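Local coordinates for pyruvate kinase (Pseudomonas aeruginosa, PDB 6QXL), which probably catalyses the last step of glycolysis, transferring the phosphoryl group of phosphoenolpyruvate to ADP to give pyruvate and ATP, at residues Leu35-Gly40 against Met186-Val191; Ala64-Leu69 against Trp217-Ile222; Pro113-Asp118 against Lys158-Arg163; Asp123-Asp128 against Met134-Val139. All blocks are in the same frame, centred on the assembly; numbering follows the deposited sequence.

Contact 1. Residues Leu35-Gly40 against Met186-Val191; sequences LNFSHG and MDLDYV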
# COMPACT_ATOMS: atom_id res chain seq x y z
N LEU A 35 -31.10 -13.11 -27.73
CA LEU A 35 -32.16 -13.91 -28.28
C LEU A 35 -32.17 -15.18 -27.46
O LEU A 35 -31.24 -15.99 -27.56
CB LEU A 35 -31.90 -14.21 -29.75
CG LEU A 35 -31.51 -13.02 -30.63
CD1 LEU A 35 -31.34 -13.53 -32.07
CD2 LEU A 35 -32.54 -11.92 -30.62
N ASN A 36 -33.21 -15.35 -26.64
CA ASN A 36 -33.27 -16.49 -25.74
C ASN A 36 -33.92 -17.64 -26.47
O ASN A 36 -35.11 -17.61 -26.75
CB ASN A 36 -34.04 -16.10 -24.47
CG ASN A 36 -34.09 -17.21 -23.45
OD1 ASN A 36 -33.43 -18.24 -23.58
ND2 ASN A 36 -34.89 -17.01 -22.44
N PHE A 37 -33.14 -18.67 -26.78
CA PHE A 37 -33.68 -19.81 -27.53
C PHE A 37 -34.62 -20.68 -26.73
O PHE A 37 -35.28 -21.52 -27.31
CB PHE A 37 -32.55 -20.67 -28.13
CG PHE A 37 -31.76 -20.00 -29.22
CD1 PHE A 37 -32.39 -19.32 -30.26
CD2 PHE A 37 -30.38 -20.05 -29.21
CE1 PHE A 37 -31.66 -18.70 -31.27
CE2 PHE A 37 -29.63 -19.44 -30.22
CZ PHE A 37 -30.27 -18.77 -31.26
N SER A 38 -34.71 -20.49 -25.42
CA SER A 38 -35.72 -21.23 -24.63
C SER A 38 -37.15 -20.98 -25.13
O SER A 38 -38.00 -21.82 -24.96
CB SER A 38 -35.66 -20.80 -23.16
OG SER A 38 -34.39 -21.03 -22.62
N HIS A 39 -37.42 -19.81 -25.72
CA HIS A 39 -38.73 -19.48 -26.25
C HIS A 39 -38.61 -18.97 -27.67
O HIS A 39 -37.54 -18.63 -28.14
CB HIS A 39 -39.46 -18.45 -25.37
CG HIS A 39 -39.40 -18.75 -23.90
ND1 HIS A 39 -40.12 -19.76 -23.31
CD2 HIS A 39 -38.64 -18.20 -22.92
CE1 HIS A 39 -39.86 -19.79 -22.01
NE2 HIS A 39 -38.92 -18.89 -21.76
N GLY A 40 -39.74 -18.97 -28.37
CA GLY A 40 -39.82 -18.50 -29.74
C GLY A 40 -39.43 -19.54 -30.78
O GLY A 40 -38.77 -20.53 -30.48
N MET A 186 -27.29 -17.71 -38.57
CA MET A 186 -27.67 -16.30 -38.43
C MET A 186 -26.47 -15.37 -38.28
O MET A 186 -26.67 -14.17 -38.18
CB MET A 186 -28.58 -16.13 -37.21
CG MET A 186 -29.93 -16.82 -37.30
SD MET A 186 -30.77 -16.82 -35.71
CE MET A 186 -31.35 -15.13 -35.70
N ASP A 187 -25.25 -15.92 -38.26
CA ASP A 187 -24.01 -15.13 -38.03
C ASP A 187 -24.05 -14.37 -36.71
O ASP A 187 -23.74 -13.18 -36.66
CB ASP A 187 -23.73 -14.14 -39.18
CG ASP A 187 -23.16 -14.80 -40.40
OD1 ASP A 187 -22.86 -16.04 -40.40
OD2 ASP A 187 -22.96 -14.02 -41.35
N LEU A 188 -24.45 -15.05 -35.65
CA LEU A 188 -24.52 -14.41 -34.35
C LEU A 188 -23.12 -14.08 -33.85
O LEU A 188 -22.17 -14.82 -34.09
CB LEU A 188 -25.26 -15.29 -33.35
CG LEU A 188 -26.74 -15.58 -33.64
CD1 LEU A 188 -27.36 -16.29 -32.46
CD2 LEU A 188 -27.51 -14.30 -33.95
N ASP A 189 -23.01 -12.95 -33.16
CA ASP A 189 -21.73 -12.48 -32.64
C ASP A 189 -21.32 -13.21 -31.35
O ASP A 189 -20.14 -13.45 -31.13
CB ASP A 189 -21.82 -10.99 -32.42
CG ASP A 189 -22.28 -10.27 -33.67
OD1 ASP A 189 -21.57 -10.31 -34.68
OD2 ASP A 189 -23.39 -9.73 -33.68
N TYR A 190 -22.30 -13.55 -30.51
CA TYR A 190 -22.05 -14.27 -29.26
C TYR A 190 -23.04 -15.40 -29.11
O TYR A 190 -24.20 -15.29 -29.49
CB TYR A 190 -22.18 -13.32 -28.05
CG TYR A 190 -21.06 -12.33 -27.92
CD1 TYR A 190 -19.84 -12.69 -27.37
CD2 TYR A 190 -21.23 -11.02 -28.34
CE1 TYR A 190 -18.82 -11.76 -27.26
CE2 TYR A 190 -20.21 -10.09 -28.23
CZ TYR A 190 -19.03 -10.47 -27.67
OH TYR A 190 -18.03 -9.55 -27.59
N VAL A 191 -22.57 -16.49 -28.53
CA VAL A 191 -23.42 -17.62 -28.16
C VAL A 191 -23.14 -17.94 -26.69
O VAL A 191 -22.00 -18.10 -26.29
CB VAL A 191 -23.12 -18.85 -29.02
CG1 VAL A 191 -23.83 -20.09 -28.49
CG2 VAL A 191 -23.56 -18.57 -30.44

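Contact 2. Residues Ala64-Leu69 against Trp217-Ile222; sequences ALLGDL and WLVAKI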
# COMPACT_ATOMS: atom_id res chain seq x y z
N ALA A 64 -24.36 -5.93 -31.08
CA ALA A 64 -24.09 -7.35 -31.22
C ALA A 64 -25.36 -8.14 -31.00
O ALA A 64 -26.32 -7.64 -30.40
CB ALA A 64 -23.02 -7.79 -30.23
N LEU A 65 -25.35 -9.38 -31.48
CA LEU A 65 -26.40 -10.33 -31.26
C LEU A 65 -25.86 -11.50 -30.48
O LEU A 65 -24.88 -12.12 -30.88
CB LEU A 65 -27.00 -10.83 -32.57
CG LEU A 65 -27.63 -9.80 -33.51
CD1 LEU A 65 -28.44 -10.54 -34.61
CD2 LEU A 65 -28.52 -8.79 -32.79
N LEU A 66 -26.53 -11.79 -29.37
CA LEU A 66 -26.15 -12.88 -28.50
C LEU A 66 -27.29 -13.88 -28.53
O LEU A 66 -28.45 -13.51 -28.34
CB LEU A 66 -25.92 -12.34 -27.08
CG LEU A 66 -25.52 -13.38 -26.04
CD1 LEU A 66 -24.61 -12.74 -25.02
CD2 LEU A 66 -26.71 -13.97 -25.33
N GLY A 67 -26.93 -15.15 -28.75
CA GLY A 67 -27.88 -16.24 -28.77
C GLY A 67 -27.68 -17.10 -27.54
O GLY A 67 -26.57 -17.60 -27.31
N ASP A 68 -28.74 -17.28 -26.77
CA ASP A 68 -28.67 -17.95 -25.49
C ASP A 68 -29.26 -19.34 -25.60
O ASP A 68 -30.46 -19.49 -25.76
CB ASP A 68 -29.39 -17.08 -24.41
CG ASP A 68 -28.97 -17.40 -22.99
OD1 ASP A 68 -28.85 -18.61 -22.67
OD2 ASP A 68 -28.73 -16.47 -22.18
N LEU A 69 -28.42 -20.35 -25.49
CA LEU A 69 -28.86 -21.76 -25.54
C LEU A 69 -29.64 -22.12 -24.29
O LEU A 69 -29.28 -21.74 -23.17
CB LEU A 69 -27.66 -22.72 -25.63
CG LEU A 69 -26.70 -22.49 -26.81
CD1 LEU A 69 -25.46 -23.40 -26.68
CD2 LEU A 69 -27.44 -22.68 -28.16
N TRP A 217 -18.21 -15.69 -30.60
CA TRP A 217 -17.50 -15.88 -29.34
C TRP A 217 -18.45 -16.52 -28.32
O TRP A 217 -19.65 -16.29 -28.35
CB TRP A 217 -16.97 -14.55 -28.83
CG TRP A 217 -15.65 -14.16 -29.40
CD1 TRP A 217 -15.05 -14.68 -30.51
CD2 TRP A 217 -14.76 -13.17 -28.89
NE1 TRP A 217 -13.85 -14.07 -30.72
CE2 TRP A 217 -13.62 -13.16 -29.72
CE3 TRP A 217 -14.80 -12.29 -27.81
CZ2 TRP A 217 -12.54 -12.30 -29.52
CZ3 TRP A 217 -13.71 -11.44 -27.59
CH2 TRP A 217 -12.61 -11.45 -28.46
N LEU A 218 -17.88 -17.32 -27.44
CA LEU A 218 -18.64 -18.10 -26.49
C LEU A 218 -18.74 -17.45 -25.11
O LEU A 218 -17.73 -17.04 -24.55
CB LEU A 218 -18.03 -19.47 -26.33
CG LEU A 218 -18.30 -20.45 -27.45
CD1 LEU A 218 -17.57 -21.73 -27.10
CD2 LEU A 218 -19.79 -20.73 -27.62
N VAL A 219 -19.95 -17.43 -24.56
CA VAL A 219 -20.20 -16.93 -23.22
C VAL A 219 -20.54 -18.08 -22.29
O VAL A 219 -21.51 -18.78 -22.53
CB VAL A 219 -21.35 -15.93 -23.19
CG1 VAL A 219 -21.48 -15.33 -21.79
CG2 VAL A 219 -21.12 -14.84 -24.23
N ALA A 220 -19.76 -18.25 -21.24
CA ALA A 220 -20.08 -19.23 -20.20
C ALA A 220 -20.97 -18.62 -19.14
O ALA A 220 -20.58 -17.66 -18.49
CB ALA A 220 -18.83 -19.79 -19.55
N LYS A 221 -22.16 -19.16 -18.98
CA LYS A 221 -23.06 -18.72 -17.92
C LYS A 221 -22.72 -19.45 -16.64
O LYS A 221 -22.80 -20.65 -16.58
CB LYS A 221 -24.50 -18.96 -18.34
CG LYS A 221 -24.92 -18.09 -19.50
CD LYS A 221 -26.20 -18.56 -20.13
CE LYS A 221 -27.40 -18.39 -19.20
NZ LYS A 221 -28.67 -18.65 -19.89
N ILE A 222 -22.35 -18.70 -15.61
CA ILE A 222 -21.98 -19.28 -14.32
C ILE A 222 -23.27 -19.44 -13.51
O ILE A 222 -23.74 -18.50 -12.91
CB ILE A 222 -20.95 -18.41 -13.58
CG1 ILE A 222 -19.80 -17.99 -14.50
CG2 ILE A 222 -20.42 -19.13 -12.36
CD1 ILE A 222 -19.16 -19.11 -15.27

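Contact 3. Residues Pro113-Asp118 against Lys158-Arg163; sequences PDLVKD and KGINRR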
# COMPACT_ATOMS: atom_id res chain seq x y z
N PRO A 113 -36.38 -38.53 -16.31
CA PRO A 113 -36.32 -39.61 -15.32
C PRO A 113 -35.27 -39.42 -14.23
O PRO A 113 -35.60 -39.70 -13.06
CB PRO A 113 -35.97 -40.83 -16.17
CG PRO A 113 -36.43 -40.51 -17.52
CD PRO A 113 -36.25 -39.05 -17.68
N ASP A 114 -34.06 -38.96 -14.60
CA ASP A 114 -33.06 -38.72 -13.56
C ASP A 114 -33.35 -37.64 -12.46
O ASP A 114 -32.89 -37.84 -11.36
CB ASP A 114 -31.71 -38.30 -14.09
CG ASP A 114 -31.08 -39.32 -15.09
OD1 ASP A 114 -31.13 -40.51 -14.78
OD2 ASP A 114 -30.55 -38.88 -16.12
N LEU A 115 -34.41 -36.86 -12.68
CA LEU A 115 -34.88 -35.97 -11.60
C LEU A 115 -35.23 -36.78 -10.33
O LEU A 115 -34.82 -36.44 -9.22
CB LEU A 115 -36.10 -35.19 -12.01
CG LEU A 115 -36.59 -34.19 -10.95
CD1 LEU A 115 -35.59 -33.07 -10.64
CD2 LEU A 115 -37.87 -33.49 -11.39
N VAL A 116 -35.98 -37.83 -10.51
CA VAL A 116 -36.45 -38.64 -9.41
C VAL A 116 -35.33 -39.49 -8.81
O VAL A 116 -35.35 -39.77 -7.60
CB VAL A 116 -37.63 -39.56 -9.86
CG1 VAL A 116 -38.03 -40.60 -8.83
CG2 VAL A 116 -38.84 -38.76 -10.28
N LYS A 117 -34.36 -39.85 -9.64
CA LYS A 117 -33.23 -40.64 -9.18
C LYS A 117 -32.26 -39.83 -8.33
O LYS A 117 -31.77 -40.31 -7.32
CB LYS A 117 -32.48 -41.24 -10.39
CG LYS A 117 -33.34 -42.36 -11.04
CD LYS A 117 -32.68 -43.23 -12.09
CE LYS A 117 -33.73 -43.76 -13.07
NZ LYS A 117 -33.26 -44.85 -13.96
N ASP A 118 -32.05 -38.59 -8.69
CA ASP A 118 -31.08 -37.72 -8.03
C ASP A 118 -31.63 -37.07 -6.77
O ASP A 118 -30.89 -36.81 -5.84
CB ASP A 118 -30.66 -36.59 -8.95
CG ASP A 118 -29.93 -37.11 -10.23
OD1 ASP A 118 -29.54 -38.37 -10.24
OD2 ASP A 118 -29.83 -36.26 -11.17
N LYS A 158 -42.94 -24.81 -16.55
CA LYS A 158 -42.13 -24.04 -15.64
C LYS A 158 -40.89 -24.82 -15.21
O LYS A 158 -40.89 -26.04 -15.13
CB LYS A 158 -42.91 -23.60 -14.43
CG LYS A 158 -43.92 -22.50 -14.68
CD LYS A 158 -43.23 -21.18 -14.95
CE LYS A 158 -44.17 -20.11 -15.47
NZ LYS A 158 -43.58 -19.24 -16.55
N GLY A 159 -39.82 -24.07 -14.97
CA GLY A 159 -38.54 -24.66 -14.61
C GLY A 159 -38.55 -25.16 -13.17
O GLY A 159 -39.31 -24.69 -12.32
N ILE A 160 -37.73 -26.17 -12.95
CA ILE A 160 -37.53 -26.72 -11.61
C ILE A 160 -36.04 -26.96 -11.41
O ILE A 160 -35.33 -27.37 -12.32
CB ILE A 160 -38.37 -28.02 -11.42
CG1 ILE A 160 -38.20 -28.57 -10.02
CG2 ILE A 160 -38.00 -29.07 -12.42
CD1 ILE A 160 -39.20 -29.66 -9.68
N ASN A 161 -35.56 -26.70 -10.21
CA ASN A 161 -34.20 -27.05 -9.82
C ASN A 161 -34.18 -27.43 -8.36
O ASN A 161 -35.10 -27.17 -7.64
CB ASN A 161 -33.20 -25.94 -10.11
CG ASN A 161 -31.74 -26.46 -10.26
OD1 ASN A 161 -31.39 -27.59 -9.92
ND2 ASN A 161 -30.89 -25.62 -10.83
N ARG A 162 -33.10 -28.04 -7.92
CA ARG A 162 -32.86 -28.38 -6.56
C ARG A 162 -31.94 -27.36 -5.87
O ARG A 162 -30.89 -27.03 -6.38
CB ARG A 162 -32.25 -29.75 -6.49
CG ARG A 162 -32.18 -30.31 -5.07
CD ARG A 162 -31.81 -31.67 -4.86
NE ARG A 162 -30.46 -31.93 -5.31
CZ ARG A 162 -29.86 -33.08 -5.24
NH1 ARG A 162 -30.41 -34.15 -4.57
NH2 ARG A 162 -28.67 -33.23 -5.85
N ARG A 163 -32.36 -26.96 -4.66
CA ARG A 163 -31.55 -26.11 -3.84
C ARG A 163 -30.24 -26.91 -3.55
O ARG A 163 -30.26 -28.00 -3.04
CB ARG A 163 -32.25 -25.78 -2.54
CG ARG A 163 -31.49 -24.87 -1.58
CD ARG A 163 -32.50 -24.31 -0.60
NE ARG A 163 -32.98 -23.02 -1.07
CZ ARG A 163 -34.19 -22.47 -0.80
NH1 ARG A 163 -35.00 -23.03 0.08
NH2 ARG A 163 -34.50 -21.31 -1.32

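Contact 4. Residues Asp123-Asp128 against Met134-Val139; sequences DELLLD and MVVEEV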
# COMPACT_ATOMS: atom_id res chain seq x y z
N ASP A 123 -34.80 -32.95 0.30
CA ASP A 123 -34.40 -32.01 -0.75
C ASP A 123 -35.45 -30.92 -0.94
O ASP A 123 -36.66 -31.21 -0.85
CB ASP A 123 -34.16 -32.72 -2.07
CG ASP A 123 -32.89 -33.62 -2.05
OD1 ASP A 123 -32.21 -33.71 -1.01
OD2 ASP A 123 -32.58 -34.29 -3.06
N GLU A 124 -35.03 -29.68 -1.15
CA GLU A 124 -35.95 -28.59 -1.48
C GLU A 124 -35.89 -28.32 -2.97
O GLU A 124 -34.81 -28.20 -3.52
CB GLU A 124 -35.63 -27.30 -0.68
CG GLU A 124 -35.69 -27.52 0.83
CD GLU A 124 -35.76 -26.32 1.72
OE1 GLU A 124 -35.52 -26.50 2.93
OE2 GLU A 124 -36.02 -25.19 1.26
N LEU A 125 -37.06 -28.24 -3.60
CA LEU A 125 -37.16 -27.99 -5.04
C LEU A 125 -37.74 -26.60 -5.25
O LEU A 125 -38.67 -26.20 -4.56
CB LEU A 125 -38.06 -29.03 -5.69
CG LEU A 125 -37.62 -30.48 -5.56
CD1 LEU A 125 -38.81 -31.39 -6.03
CD2 LEU A 125 -36.27 -30.71 -6.27
N LEU A 126 -37.17 -25.88 -6.20
CA LEU A 126 -37.57 -24.52 -6.50
C LEU A 126 -38.09 -24.45 -7.93
O LEU A 126 -37.43 -24.90 -8.86
CB LEU A 126 -36.39 -23.58 -6.31
CG LEU A 126 -36.05 -23.24 -4.84
CD1 LEU A 126 -35.23 -24.26 -4.11
CD2 LEU A 126 -35.34 -21.96 -4.67
N LEU A 127 -39.30 -23.93 -8.07
CA LEU A 127 -39.97 -23.85 -9.36
C LEU A 127 -40.20 -22.39 -9.73
O LEU A 127 -40.39 -21.55 -8.84
CB LEU A 127 -41.30 -24.57 -9.33
CG LEU A 127 -41.20 -26.10 -9.20
CD1 LEU A 127 -41.43 -26.49 -7.77
CD2 LEU A 127 -42.14 -26.82 -10.20
N ASP A 128 -40.19 -22.11 -11.04
CA ASP A 128 -40.41 -20.77 -11.55
C ASP A 128 -39.42 -19.77 -10.92
O ASP A 128 -39.81 -18.78 -10.30
CB ASP A 128 -41.86 -20.30 -11.32
CG ASP A 128 -42.22 -19.08 -12.17
OD1 ASP A 128 -41.36 -18.59 -12.95
OD2 ASP A 128 -43.36 -18.62 -12.07
N MET A 134 -40.84 -26.36 -2.67
CA MET A 134 -41.36 -27.59 -2.09
C MET A 134 -40.25 -28.40 -1.46
O MET A 134 -39.07 -28.24 -1.82
CB MET A 134 -42.02 -28.42 -3.18
CG MET A 134 -42.98 -27.62 -4.04
SD MET A 134 -44.05 -28.76 -4.87
CE MET A 134 -44.80 -27.68 -6.10
N VAL A 135 -40.64 -29.26 -0.53
CA VAL A 135 -39.72 -30.21 0.07
C VAL A 135 -40.19 -31.63 -0.24
O VAL A 135 -41.38 -31.92 -0.20
CB VAL A 135 -39.57 -29.97 1.59
CG1 VAL A 135 -40.92 -30.10 2.31
CG2 VAL A 135 -38.52 -30.92 2.19
N VAL A 136 -39.23 -32.51 -0.54
CA VAL A 136 -39.53 -33.89 -0.89
C VAL A 136 -39.81 -34.68 0.40
O VAL A 136 -38.95 -34.76 1.28
CB VAL A 136 -38.36 -34.54 -1.65
CG1 VAL A 136 -38.62 -36.01 -1.94
CG2 VAL A 136 -38.09 -33.79 -2.95
N GLU A 137 -41.01 -35.23 0.51
CA GLU A 137 -41.41 -36.03 1.68
C GLU A 137 -41.22 -37.53 1.47
O GLU A 137 -40.92 -38.24 2.42
CB GLU A 137 -42.89 -35.77 2.02
CG GLU A 137 -43.17 -34.45 2.78
CD GLU A 137 -44.60 -34.33 3.25
OE1 GLU A 137 -45.49 -34.95 2.60
OE2 GLU A 137 -44.87 -33.56 4.20
N GLU A 138 -41.45 -38.01 0.24
CA GLU A 138 -41.33 -39.42 -0.09
C GLU A 138 -40.81 -39.56 -1.51
O GLU A 138 -41.11 -38.74 -2.39
CB GLU A 138 -42.68 -40.13 0.01
CG GLU A 138 -43.27 -40.20 1.41
CD GLU A 138 -44.61 -40.92 1.47
OE1 GLU A 138 -45.11 -41.44 0.48
OE2 GLU A 138 -45.18 -40.95 2.58
N VAL A 139 -40.03 -40.61 -1.74
CA VAL A 139 -39.50 -40.94 -3.04
C VAL A 139 -39.97 -42.34 -3.40
O VAL A 139 -39.89 -43.25 -2.57
CB VAL A 139 -37.95 -40.89 -3.05
CG1 VAL A 139 -37.40 -41.20 -4.42
CG2 VAL A 139 -37.49 -39.54 -2.66

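Contact 1. Residues Leu35-Gly40 against Met186-Val191
Leu35 and Met186 reach for each other tip to tip, CD1 of Leu35 lying 4.0 Å from CE of Met186. The methionine chain, extended at chi2, bends at its last torsion (chi3 78°), which brings the methyl there. The same leucine methyl also grazes Leu188, CD1 of Leu35 to CD2 of Leu188 at 4.3 Å, and the other branch of Leu188 takes the aromatic partner: its CD1 sits 4.0 Å from CZ of Phe37, meeting the ring obliquely. The two strands belong to the parallel eight-stranded TIM barrel, where 64-68 runs between 32-36 and 190-193, and the side chains meet in the layer between the strands and the surrounding helices: His45 and Ala49 of helix 42-58 pack on Met186, Leu182 and Ala183 of helix 174-185 on Phe37 and Leu188. No hydrogen bond crosses between the segments. After strand 32-36, the bond from Ser38 N to Asn36 OD1 (3.2 Å) makes an Asx turn, and Ser38 OG reaches the same OD1 from the same face at 3.1 Å. In the other segment, Asp187 ends helix 174-185 in a Schellman motif, and Arg53 bonds to the carbonyl oxygens of Met186 and Asp187.

Contact 2. Residues Ala64-Leu69 against Trp217-Ile222
Asp68 and Lys221 join across the interior of the TIM barrel, at the ends of strands 64-68 and 217-222, with strand 190-193 lying between these two in the sheet. This is the close half of the contact. NZ of Lys221 stands 2.8 Å from OD1 of Asp68, on the syn lone pair of that oxygen, and makes a second, weak bond to OD2 at 3.2 Å, so the ammonium group leans on both oxygens of the carboxylate. A bend at chi3 (67°), with chi2 and chi4 extended, brings it there. Asp68 has a stronger tie in Arg34, which forms a salt bridge to OD2, while Lys221 NZ also bonds to Ser194 OG. The magnesium ion held by Glu223 and Asp250 lies about 4 Å from the nearest atom of the Lys221 side chain, placing the pair at the metal site. The other half is much looser, though just as buried: Leu66 and Val219 cross at about a right angle and touch through single methyls, CD1 of Leu66 to CG2 of Val219 at 4.1 Å, with Tyr190 packed against both. At the polar end, NZ of Lys221 gives a further hydrogen bond to O8 of a bound malonate ion.

Contact 3. Residues Pro113-Asp118 against Lys158-Arg163
Leu115 puts its CD2 methyl against CD1 of Ile160, 4.4 Å away, the nearest apolar touch between the two segments. The side chain of Leu115 does not start out toward the strand, but with CG anti to the backbone N (chi1 -177°) its branched end comes nearer. Ile160 answers with an extended chain, both torsions near 180°, so its terminal methyl is what arrives. Around this light touch Ile110 packs on Leu115, and Leu125 and Leu127 of the neighbouring strand pack on Ile160. The short helix thus lies over one face of the mixed sheet in the small beta domain, the part of pyruvate kinase inserted into the TIM barrel and often called the B domain; strand 159-162 lies between 74-75 and 124-127 in that sheet. Two residues along the strand, on the same face as Ile160, Arg162 extends toward the C-terminal end of the helix. NH1 of Arg162 comes within 3.0 Å of the backbone O of Asp118, which meets the guanidinium obliquely. That nitrogen forms a salt bridge with OD2 of Asp123, while NH2 bonds to the carbonyl oxygen of Gly165. The carboxylate of Asp118 turns another way: OD2 takes the backbone N of Thr168 and stays 6.2 Å from NH2 of Arg162, no contact, though the opposite charges may still attract weakly.

Contact 4. Residues Asp123-Asp128 against Met134-Val139
Leu125 and Met134 form an antiparallel hydrogen-bonded pair, clasped by two backbone bonds: Leu125 N to Met134 O at 2.7 Å and Met134 N to Leu125 O at 2.9 Å. A third bond runs from Val136 N to Asp123 O at 2.9 Å. Glu124 and Val135 between them are a non-hydrogen-bonded pair, CA to CA 4.4 Å, and the CA of each sends a C-H toward a carbonyl of the opposite strand. Side chains fill in next. On the face carrying Leu125 and Met134, CD1 of Leu125 meets CG2 of Val136 at 4.0 Å, and CD1 of Leu127 meets CE of Met134 at 3.9 Å. Met134 spans to Leu127 because its chain stays extended beyond CG (chi3 -167°). Phe94 of strand 91-95 packs on Leu125, Leu127 and Met134, and Ile160 packs against both leucines. Farther out, Glu124 forms a salt bridge to Arg163, just after strand 159-162, and Asp123, whose main partner is Arg162, also takes the backbone N of Gly120 on OD2. With strands 124-127 and 132-139 running at 140° to each other, this is a twisted antiparallel beta hairpin in the mixed sheet of the B domain.

Contacts 1 and 2 are buried in the TIM barrel and share its sheet: Leu35 N probably bonds to Leu66 O, and Val191 O to Val219 N. Contact 1 faces the helices and is purely apolar across its segments, whereas contact 2 faces the barrel interior and carries a salt bridge beside the metal. Contacts 3 and 4, only partly buried, belong to the inserted beta domain, where strands 159-162 and 124-127 are neighbours; two arginine-carboxylate salt bridges join them. Contact 4 is dominated by backbone bonding, contact 3 by a light apolar touch and an arginine near the helix's last carbonyl. The centres of contacts 2 and 4 are about 30 Å apart.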